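Local coordinates for protein phosphoethanolamine N-methyltransferase 1 (Haemonchus contortus, PDB 4KRG) that methylates phosphoethanolamine with S-adenosylmethionine as methyl donor, probably as part of nematode phosphocholine biosynthesis, at residues S360-W365 against A393-P398; E387-I392 against R417-T422. All coordinates share one frame; numbering follows the deposited sequence. Where two conformers were deposited one is given.

Contact 1 (S360-W365 against A393-P398); sequences SSIDYW and ASIMKP. With BOG (octyl beta-D-glucopyranoside), chain E.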
ATOM      1  N   SER A 360       3.397  11.893   5.921  1.00 14.51           N
ATOM      2  CA  SER A 360       3.699  10.461   5.908  1.00 14.81           C
ATOM      3  C   SER A 360       4.620  10.096   4.741  1.00 13.50           C
ATOM      4  O   SER A 360       5.618   9.395   4.917  1.00 14.44           O
ATOM      5  CB  SER A 360       2.407   9.645   5.832  1.00 14.55           C
ATOM      6  OG  SER A 360       2.689   8.280   5.565  1.00 14.44           O
ATOM      7  N   SER A 361       4.281  10.591   3.554  1.00 14.08           N
ATOM      8  CA  SER A 361       5.070  10.310   2.358  1.00 12.80           C
ATOM      9  C   SER A 361       6.452  10.949   2.456  1.00 12.97           C
ATOM     10  O   SER A 361       7.452  10.373   2.030  1.00 15.43           O
ATOM     11  CB  SER A 361       4.348  10.797   1.100  1.00 13.83           C
ATOM     12  OG  SER A 361       5.109  10.472  -0.047  1.00 14.64           O
ATOM     13  N   ILE A 362       6.509  12.149   3.012  1.00 15.70           N
ATOM     14  CA  ILE A 362       7.787  12.831   3.158  1.00 16.31           C
ATOM     15  C   ILE A 362       8.720  12.041   4.079  1.00 18.18           C
ATOM     16  O   ILE A 362       9.900  11.897   3.777  1.00 17.56           O
ATOM     17  CB  ILE A 362       7.608  14.290   3.623  1.00 18.61           C
ATOM     18  CG1 ILE A 362       7.030  15.126   2.481  1.00 16.76           C
ATOM     19  CG2 ILE A 362       8.928  14.889   4.100  1.00 18.69           C
ATOM     20  CD1 ILE A 362       6.846  16.581   2.836  1.00 19.89           C
ATOM     21  N   ASP A 363       8.192  11.513   5.184  1.00 18.16           N
ATOM     22  CA  ASP A 363       8.989  10.683   6.093  1.00 17.95           C
ATOM     23  C   ASP A 363       9.576   9.477   5.373  1.00 16.46           C
ATOM     24  O   ASP A 363      10.776   9.228   5.445  1.00 16.48           O
ATOM     25  CB  ASP A 363       8.158  10.209   7.282  1.00 21.76           C
ATOM     26  CG  ASP A 363       7.933  11.295   8.314  1.00 31.28           C
ATOM     27  OD1 ASP A 363       8.666  12.306   8.287  1.00 36.04           O
ATOM     28  OD2 ASP A 363       7.024  11.134   9.160  1.00 33.31           O
ATOM     29  N   TYR A 364       8.718   8.733   4.689  1.00 14.71           N
ATOM     30  CA  TYR A 364       9.130   7.596   3.875  1.00 14.44           C
ATOM     31  C   TYR A 364      10.304   7.938   2.965  1.00 15.23           C
ATOM     32  O   TYR A 364      11.323   7.251   2.952  1.00 14.20           O
ATOM     33  CB  TYR A 364       7.943   7.142   3.027  1.00 12.03           C
ATOM     34  CG  TYR A 364       8.158   5.892   2.214  1.00 12.08           C
ATOM     35  CD1 TYR A 364       7.901   4.645   2.753  1.00 15.28           C
ATOM     36  CD2 TYR A 364       8.570   5.962   0.895  1.00 13.20           C
ATOM     37  CE1 TYR A 364       8.071   3.500   2.010  1.00 16.37           C
ATOM     38  CE2 TYR A 364       8.747   4.823   0.141  1.00 15.94           C
ATOM     39  CZ  TYR A 364       8.494   3.592   0.703  1.00 16.32           C
ATOM     40  OH  TYR A 364       8.667   2.449  -0.039  1.00 15.45           O
ATOM     41  N   TRP A 365      10.167   9.017   2.206  1.00 12.64           N
ATOM     42  CA  TRP A 365      11.187   9.338   1.217  1.00 14.79           C
ATOM     43  C   TRP A 365      12.421   9.983   1.842  1.00 14.80           C
ATOM     44  O   TRP A 365      13.531   9.826   1.346  1.00 14.57           O
ATOM     45  CB  TRP A 365      10.594  10.164   0.072  1.00 15.52           C
ATOM     46  CG  TRP A 365       9.668   9.353  -0.778  1.00 13.20           C
ATOM     47  CD1 TRP A 365       8.321   9.525  -0.928  1.00 12.34           C
ATOM     48  CD2 TRP A 365      10.030   8.221  -1.574  1.00 13.95           C
ATOM     49  NE1 TRP A 365       7.821   8.574  -1.784  1.00 13.77           N
ATOM     50  CE2 TRP A 365       8.843   7.756  -2.197  1.00 13.26           C
ATOM     51  CE3 TRP A 365      11.227   7.544  -1.836  1.00 15.37           C
ATOM     52  CZ2 TRP A 365       8.831   6.657  -3.059  1.00 12.46           C
ATOM     53  CZ3 TRP A 365      11.218   6.460  -2.682  1.00 15.03           C
ATOM     54  CH2 TRP A 365      10.023   6.030  -3.294  1.00 14.20           C
ATOM     55  N   ALA A 393      10.965  20.167   0.307  1.00 22.69           N
ATOM     56  CA  ALA A 393      12.328  20.381  -0.180  1.00 22.54           C
ATOM     57  C   ALA A 393      13.310  19.295   0.259  1.00 22.45           C
ATOM     58  O   ALA A 393      14.290  19.024  -0.428  1.00 24.33           O
ATOM     59  CB  ALA A 393      12.830  21.736   0.260  1.00 22.38           C
ATOM     60  N   SER A 394      13.049  18.674   1.404  1.00 20.56           N
ATOM     61  CA  SER A 394      13.953  17.651   1.917  1.00 20.81           C
ATOM     62  C   SER A 394      13.943  16.386   1.057  1.00 19.87           C
ATOM     63  O   SER A 394      14.810  15.525   1.215  1.00 19.86           O
ATOM     64  CB  SER A 394      13.632  17.310   3.375  1.00 21.73           C
ATOM     65  OG  SER A 394      12.344  16.737   3.488  1.00 21.18           O
ATOM     66  N   ILE A 395      12.969  16.275   0.152  1.00 17.37           N
ATOM     67  CA  ILE A 395      12.954  15.179  -0.821  1.00 16.62           C
ATOM     68  C   ILE A 395      13.032  15.667  -2.269  1.00 18.57           C
ATOM     69  O   ILE A 395      12.800  14.889  -3.192  1.00 21.35           O
ATOM     70  CB  ILE A 395      11.731  14.241  -0.661  1.00 19.33           C
ATOM     71  CG1 ILE A 395      10.430  14.970  -0.989  1.00 18.22           C
ATOM     72  CG2 ILE A 395      11.672  13.646   0.731  1.00 17.49           C
ATOM     73  CD1 ILE A 395       9.217  14.048  -1.008  1.00 17.22           C
HETATM   74  N   MSE A 396      13.365  16.945  -2.462  1.00 18.63           N
HETATM   75  CA  MSE A 396      13.536  17.525  -3.806  1.00 18.80           C
HETATM   76  C   MSE A 396      14.992  17.835  -4.115  1.00 19.93           C
HETATM   77  O   MSE A 396      15.739  18.263  -3.230  1.00 20.88           O
HETATM   78  CB  MSE A 396      12.761  18.839  -3.942  1.00 17.02           C
HETATM   79  CG  MSE A 396      11.276  18.715  -3.995  1.00 16.17           C
HETATM   80 SE   MSE A 396      10.631  17.769  -5.583  1.00 31.63          SE
HETATM   81  CE  MSE A 396       9.715  16.363  -4.617  1.00 18.92           C
ATOM     82  N   LYS A 397      15.397  17.660  -5.371  1.00 19.74           N
ATOM     83  CA  LYS A 397      16.725  18.101  -5.780  1.00 21.36           C
ATOM     84  C   LYS A 397      16.796  19.623  -5.676  1.00 22.21           C
ATOM     85  O   LYS A 397      15.761  20.286  -5.624  1.00 20.81           O
ATOM     86  CB  LYS A 397      17.050  17.630  -7.198  1.00 23.34           C
ATOM     87  CG  LYS A 397      17.189  16.127  -7.308  1.00 29.83           C
ATOM     88  CD  LYS A 397      18.121  15.707  -8.431  1.00 32.89           C
ATOM     89  CE  LYS A 397      17.951  14.227  -8.740  1.00 32.57           C
ATOM     90  NZ  LYS A 397      18.553  13.871 -10.052  1.00 34.37           N
ATOM     91  N   PRO A 398      18.014  20.184  -5.608  1.00 23.52           N
ATOM     92  CA  PRO A 398      18.106  21.646  -5.640  1.00 26.18           C
ATOM     93  C   PRO A 398      17.448  22.185  -6.901  1.00 25.85           C
ATOM     94  O   PRO A 398      17.649  21.608  -7.970  1.00 27.21           O
ATOM     95  CB  PRO A 398      19.617  21.899  -5.698  1.00 27.50           C
ATOM     96  CG  PRO A 398      20.217  20.713  -5.017  1.00 26.52           C
ATOM     97  CD  PRO A 398      19.324  19.550  -5.373  1.00 23.51           C
TER
HETATM   98  C1  BOG E 503      15.748   9.685  -7.066  1.00 18.49           C
HETATM   99  O1  BOG E 503      14.920   8.765  -6.453  1.00 18.22           O
HETATM  100  C2  BOG E 503      17.173   9.553  -6.565  1.00 18.14           C
HETATM  101  O2  BOG E 503      17.200   9.881  -5.185  1.00 19.41           O
HETATM  102  C3  BOG E 503      18.076  10.472  -7.315  1.00 21.18           C
HETATM  103  O3  BOG E 503      19.448  10.284  -6.868  1.00 24.13           O
HETATM  104  C4  BOG E 503      17.986  10.252  -8.790  1.00 21.53           C
HETATM  105  O4  BOG E 503      18.809  11.202  -9.496  1.00 22.18           O
HETATM  106  C5  BOG E 503      16.547  10.387  -9.268  1.00 19.98           C
HETATM  107  O5  BOG E 503      15.673   9.462  -8.530  1.00 18.40           O
HETATM  108  C6  BOG E 503      16.440  10.081 -10.696  1.00 19.16           C
HETATM  109  O6  BOG E 503      15.639  11.060 -11.280  1.00 24.76           O
HETATM  110  C1' BOG E 503      13.592   9.255  -6.274  1.00 16.56           C
HETATM  111  C2' BOG E 503      12.782   8.156  -5.538  1.00 17.13           C
HETATM  112  C3' BOG E 503      12.811   6.832  -6.285  1.00 16.51           C
HETATM  113  C4' BOG E 503      11.624   6.272  -6.767  1.00 16.44           C
HETATM  114  C5' BOG E 503      11.674   5.425  -8.070  1.00 30.34           C
HETATM  115  C6' BOG E 503      10.345   4.733  -8.400  1.00 29.96           C
HETATM  116  C7' BOG E 503       9.425   5.564  -9.327  1.00 31.31           C
HETATM  117  C8' BOG E 503       9.333   4.966 -10.689  1.00 30.69           C
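Trp365 and Ile395 bring helix 358-367 and the short link between the 3-10 turn at 393-394 and strand 396-397 closest together, their CA atoms 6.4 Å apart. With Ile395 CG1 set between the backbone N and carbonyl carbon (chi1 66°), its CG2 lies beside the backbone N and meets Trp365 CB at 3.7 Å. Its other branch extends to CD1, 4.3 Å from Ile362 CG1, so the two branches touch Ile362 and Trp365, about one helical turn apart. Nearer the surface, Ile362 CG2 passes Ser394 OG at 3.9 Å, while that hydroxyl finds hydrogen-bond partners in Ser391 O and Asn366 OD1. The Trp365 indole turns away from Ile395. Tyr364 CD2 lies over its centre, and Ser361 OG sits in plane at its edge; Trp326 and Phe372 meet it edge-to-face. Its CZ3 lies 3.7 Å from C2' in the octyl chain of a bound octyl glucoside, whose sugar O4 accepts a 2.7 Å hydrogen bond from Lys397 NZ, a nitrogen also salt-bridged to Asp373. Having no hydrogen bond across it, the protein contact depends on apolar fit; the octyl chain borders Trp365, while the sugar is held separately by Lys397 and Ser371 N.

Contact 2 (E387-I392 against R417-T422); sequences ESINSI and RQRMTT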
ATOM      1  N   GLU A 387       3.888  23.720   7.618  1.00 25.43           N
ATOM      2  CA  GLU A 387       4.935  22.855   8.141  1.00 26.19           C
ATOM      3  C   GLU A 387       5.229  21.670   7.215  1.00 23.45           C
ATOM      4  O   GLU A 387       6.385  21.370   6.954  1.00 25.18           O
ATOM      5  CB  GLU A 387       4.595  22.386   9.556  1.00 32.15           C
ATOM      6  CG  GLU A 387       5.663  21.499  10.174  1.00 42.49           C
ATOM      7  CD  GLU A 387       5.632  21.491  11.695  1.00 51.31           C
ATOM      8  OE1 GLU A 387       5.193  22.497  12.297  1.00 54.70           O
ATOM      9  OE2 GLU A 387       6.059  20.476  12.292  1.00 53.81           O
ATOM     10  N   SER A 388       4.192  21.019   6.688  1.00 21.86           N
ATOM     11  CA  SER A 388       4.359  19.877   5.784  0.65 20.54           C
ATOM     12  C   SER A 388       4.879  20.298   4.416  1.00 19.91           C
ATOM     13  O   SER A 388       5.715  19.633   3.813  1.00 21.00           O
ATOM     14  CB  SER A 388       3.036  19.129   5.592  0.65 20.42           C
ATOM     15  OG  SER A 388       2.648  18.435   6.760  0.65 23.06           O
ATOM     16  N   ILE A 389       4.349  21.405   3.914  1.00 19.95           N
ATOM     17  CA  ILE A 389       4.751  21.888   2.602  1.00 18.64           C
ATOM     18  C   ILE A 389       6.218  22.317   2.612  1.00 18.86           C
ATOM     19  O   ILE A 389       6.972  22.011   1.693  1.00 21.41           O
ATOM     20  CB  ILE A 389       3.849  23.041   2.122  1.00 20.69           C
ATOM     21  CG1 ILE A 389       2.421  22.534   1.928  1.00 22.15           C
ATOM     22  CG2 ILE A 389       4.385  23.629   0.837  1.00 20.25           C
ATOM     23  CD1 ILE A 389       1.445  23.584   1.440  1.00 23.90           C
ATOM     24  N   ASN A 390       6.627  23.004   3.670  1.00 20.99           N
ATOM     25  CA  ASN A 390       8.013  23.428   3.801  1.00 22.34           C
ATOM     26  C   ASN A 390       8.995  22.257   3.768  1.00 21.78           C
ATOM     27  O   ASN A 390      10.144  22.411   3.374  1.00 25.16           O
ATOM     28  CB  ASN A 390       8.200  24.242   5.078  1.00 25.34           C
ATOM     29  CG  ASN A 390       9.562  24.892   5.151  1.00 30.11           C
ATOM     30  OD1 ASN A 390       9.925  25.693   4.287  1.00 30.70           O
ATOM     31  ND2 ASN A 390      10.323  24.558   6.188  1.00 31.48           N
ATOM     32  N   SER A 391       8.537  21.077   4.169  1.00 21.36           N
ATOM     33  CA  SER A 391       9.422  19.922   4.260  1.00 20.53           C
ATOM     34  C   SER A 391       9.541  19.163   2.948  1.00 19.62           C
ATOM     35  O   SER A 391      10.289  18.196   2.853  1.00 22.20           O
ATOM     36  CB  SER A 391       8.955  18.979   5.363  1.00 24.42           C
ATOM     37  OG  SER A 391       7.630  18.557   5.124  1.00 27.56           O
ATOM     38  N   ILE A 392       8.804  19.595   1.935  1.00 20.50           N
ATOM     39  CA  ILE A 392       8.880  18.953   0.629  1.00 19.66           C
ATOM     40  C   ILE A 392      10.306  19.034   0.077  1.00 21.44           C
ATOM     41  O   ILE A 392      10.817  18.075  -0.498  1.00 19.48           O
ATOM     42  CB  ILE A 392       7.854  19.564  -0.345  1.00 19.41           C
ATOM     43  CG1 ILE A 392       6.444  19.063   0.002  1.00 18.10           C
ATOM     44  CG2 ILE A 392       8.181  19.207  -1.774  1.00 21.26           C
ATOM     45  CD1 ILE A 392       5.319  19.842  -0.675  1.00 17.90           C
ATOM     46  N   ARG A 417       1.086  33.738  -2.736  1.00 27.41           N
ATOM     47  CA  ARG A 417       2.520  33.953  -2.856  1.00 30.57           C
ATOM     48  C   ARG A 417       3.186  33.919  -1.490  1.00 30.12           C
ATOM     49  O   ARG A 417       4.252  33.341  -1.325  1.00 30.93           O
ATOM     50  CB  ARG A 417       2.786  35.296  -3.539  1.00 34.81           C
ATOM     51  CG  ARG A 417       2.169  35.371  -4.912  1.00 35.67           C
ATOM     52  CD  ARG A 417       2.169  36.771  -5.486  1.00 38.09           C
ATOM     53  NE  ARG A 417       1.602  36.752  -6.829  1.00 38.96           N
ATOM     54  CZ  ARG A 417       2.241  36.279  -7.895  1.00 38.74           C
ATOM     55  NH1 ARG A 417       3.472  35.799  -7.773  1.00 34.93           N
ATOM     56  NH2 ARG A 417       1.652  36.290  -9.083  1.00 40.49           N
ATOM     57  N   GLN A 418       2.543  34.528  -0.506  1.00 30.83           N
ATOM     58  CA  GLN A 418       3.137  34.625   0.814  1.00 32.36           C
ATOM     59  C   GLN A 418       3.216  33.275   1.524  1.00 32.86           C
ATOM     60  O   GLN A 418       4.183  33.012   2.236  1.00 36.08           O
ATOM     61  CB  GLN A 418       2.410  35.677   1.656  1.00 36.38           C
ATOM     62  CG  GLN A 418       2.618  37.100   1.138  1.00 38.99           C
ATOM     63  CD  GLN A 418       2.028  38.157   2.049  1.00 41.69           C
ATOM     64  OE1 GLN A 418       1.505  37.851   3.120  1.00 46.69           O
ATOM     65  NE2 GLN A 418       2.106  39.411   1.626  1.00 39.99           N
ATOM     66  N   ARG A 419       2.221  32.416   1.326  1.00 30.22           N
ATOM     67  CA  ARG A 419       2.295  31.068   1.874  1.00 28.50           C
ATOM     68  C   ARG A 419       3.482  30.322   1.281  1.00 29.92           C
ATOM     69  O   ARG A 419       4.313  29.779   2.008  1.00 28.30           O
ATOM     70  CB  ARG A 419       1.013  30.280   1.604  1.00 26.26           C
ATOM     71  CG  ARG A 419      -0.080  30.477   2.637  1.00 26.48           C
ATOM     72  CD  ARG A 419      -1.097  29.347   2.583  1.00 23.29           C
ATOM     73  NE  ARG A 419      -0.571  28.103   3.141  1.00 23.83           N
ATOM     74  CZ  ARG A 419      -1.142  26.911   2.997  1.00 22.80           C
ATOM     75  NH1 ARG A 419      -2.265  26.784   2.300  1.00 22.92           N
ATOM     76  NH2 ARG A 419      -0.581  25.843   3.541  1.00 25.09           N
HETATM   77  N   MSE A 420       3.559  30.303  -0.045  1.00 27.66           N
HETATM   78  CA  MSE A 420       4.601  29.551  -0.740  1.00 25.13           C
HETATM   79  C   MSE A 420       5.996  30.131  -0.532  1.00 28.05           C
HETATM   80  O   MSE A 420       6.985  29.394  -0.506  1.00 29.72           O
HETATM   81  CB  MSE A 420       4.287  29.455  -2.234  1.00 21.37           C
HETATM   82  CG  MSE A 420       3.117  28.532  -2.565  1.00 21.01           C
HETATM   83 SE   MSE A 420       2.882  28.357  -4.475  1.00153.77          SE
HETATM   84  CE  MSE A 420       4.553  27.465  -4.882  1.00 21.92           C
ATOM     85  N   THR A 421       6.071  31.452  -0.403  1.00 26.81           N
ATOM     86  CA  THR A 421       7.333  32.121  -0.086  1.00 28.73           C
ATOM     87  C   THR A 421       7.763  31.802   1.348  1.00 31.50           C
ATOM     88  O   THR A 421       8.953  31.691   1.640  1.00 32.44           O
ATOM     89  CB  THR A 421       7.246  33.651  -0.331  1.00 27.89           C
ATOM     90  OG1 THR A 421       7.316  33.907  -1.741  1.00 26.54           O
ATOM     91  CG2 THR A 421       8.375  34.387   0.352  1.00 29.31           C
ATOM     92  N   THR A 422       6.788  31.621   2.236  1.00 29.43           N
ATOM     93  CA  THR A 422       7.075  31.220   3.614  1.00 31.02           C
ATOM     94  C   THR A 422       7.557  29.767   3.666  1.00 30.20           C
ATOM     95  O   THR A 422       8.388  29.399   4.500  1.00 33.44           O
ATOM     96  CB  THR A 422       5.838  31.387   4.523  1.00 30.78           C
ATOM     97  OG1 THR A 422       5.397  32.748   4.478  1.00 33.67           O
ATOM     98  CG2 THR A 422       6.167  31.020   5.962  1.00 31.39           C
TER
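The guanidinium of Arg419 receives Ile389 obliquely, CD1 standing 3.7 Å from NH2, and the two side chains cross at about a right angle. Polar partners hold the planar group on the segment 387-392 side: NE forms a salt bridge with Asp386, NH1 bonds to Leu381 O and NH2 to Cys384 O. All three nitrogens are therefore engaged, which fixes the rotation of the group, and the Asp386 carboxylate and the two carbonyls would be expected to stabilise its positive charge. A bend at chi3 (73°) brings the guanidinium over toward Ile389. Ile389 approaches with its chain extended beyond CG1, and its side chain also packs on Leu380, Leu381, Cys384, Cys423 and Phe425. Farther out, the exposed side chain of Asn390 lies near the backbone of Thr422, with no hydrogen bond joining the segments.

Each segment also holds one hydroxyl against its own backbone. Ser391 OG donates to Ser388 O at 2.6 Å, tilted 34° from the carbonyl plane and on the same face as Ser391 N. Thr422 OG1 reaches Gln418 O, also at 2.6 Å, but from the face opposite Thr422 N and with a C=O...donor angle of 154°. Both carbonyls thus serve two donors.

In the second half of this di-domain chain, the contact sets helix 386-390 beside helix 413-422. Met420 leans on Leu381 and on Ile428 of strand 428-432, while Ile392 extends the packing to helix 358-367.

How the contacts relate
Along the chain the four segments come in the order 360-365, 387-392, 393-398, 417-422, so the two contacts cross rather than nest. Contact 1 closes a loop that holds strand 372-378 and helices 380-383 and 386-390. Contact 2 begins inside that loop and closes a second one, through strands 396-397 and 400-408. Segment 387-392 runs straight into 393-398, making one continuous piece whose first part touches both helices 358-367 and 413-422 and whose second part meets 358-367. The contact centres lie about 14 Å apart, bridged by Ile362, whose CD1 is 3.7 Å from Ile392 N. Helices 358-367, 386-390 and 413-422 are thereby tied together, with parallel strands 372-378 and 400-408 within the two loops.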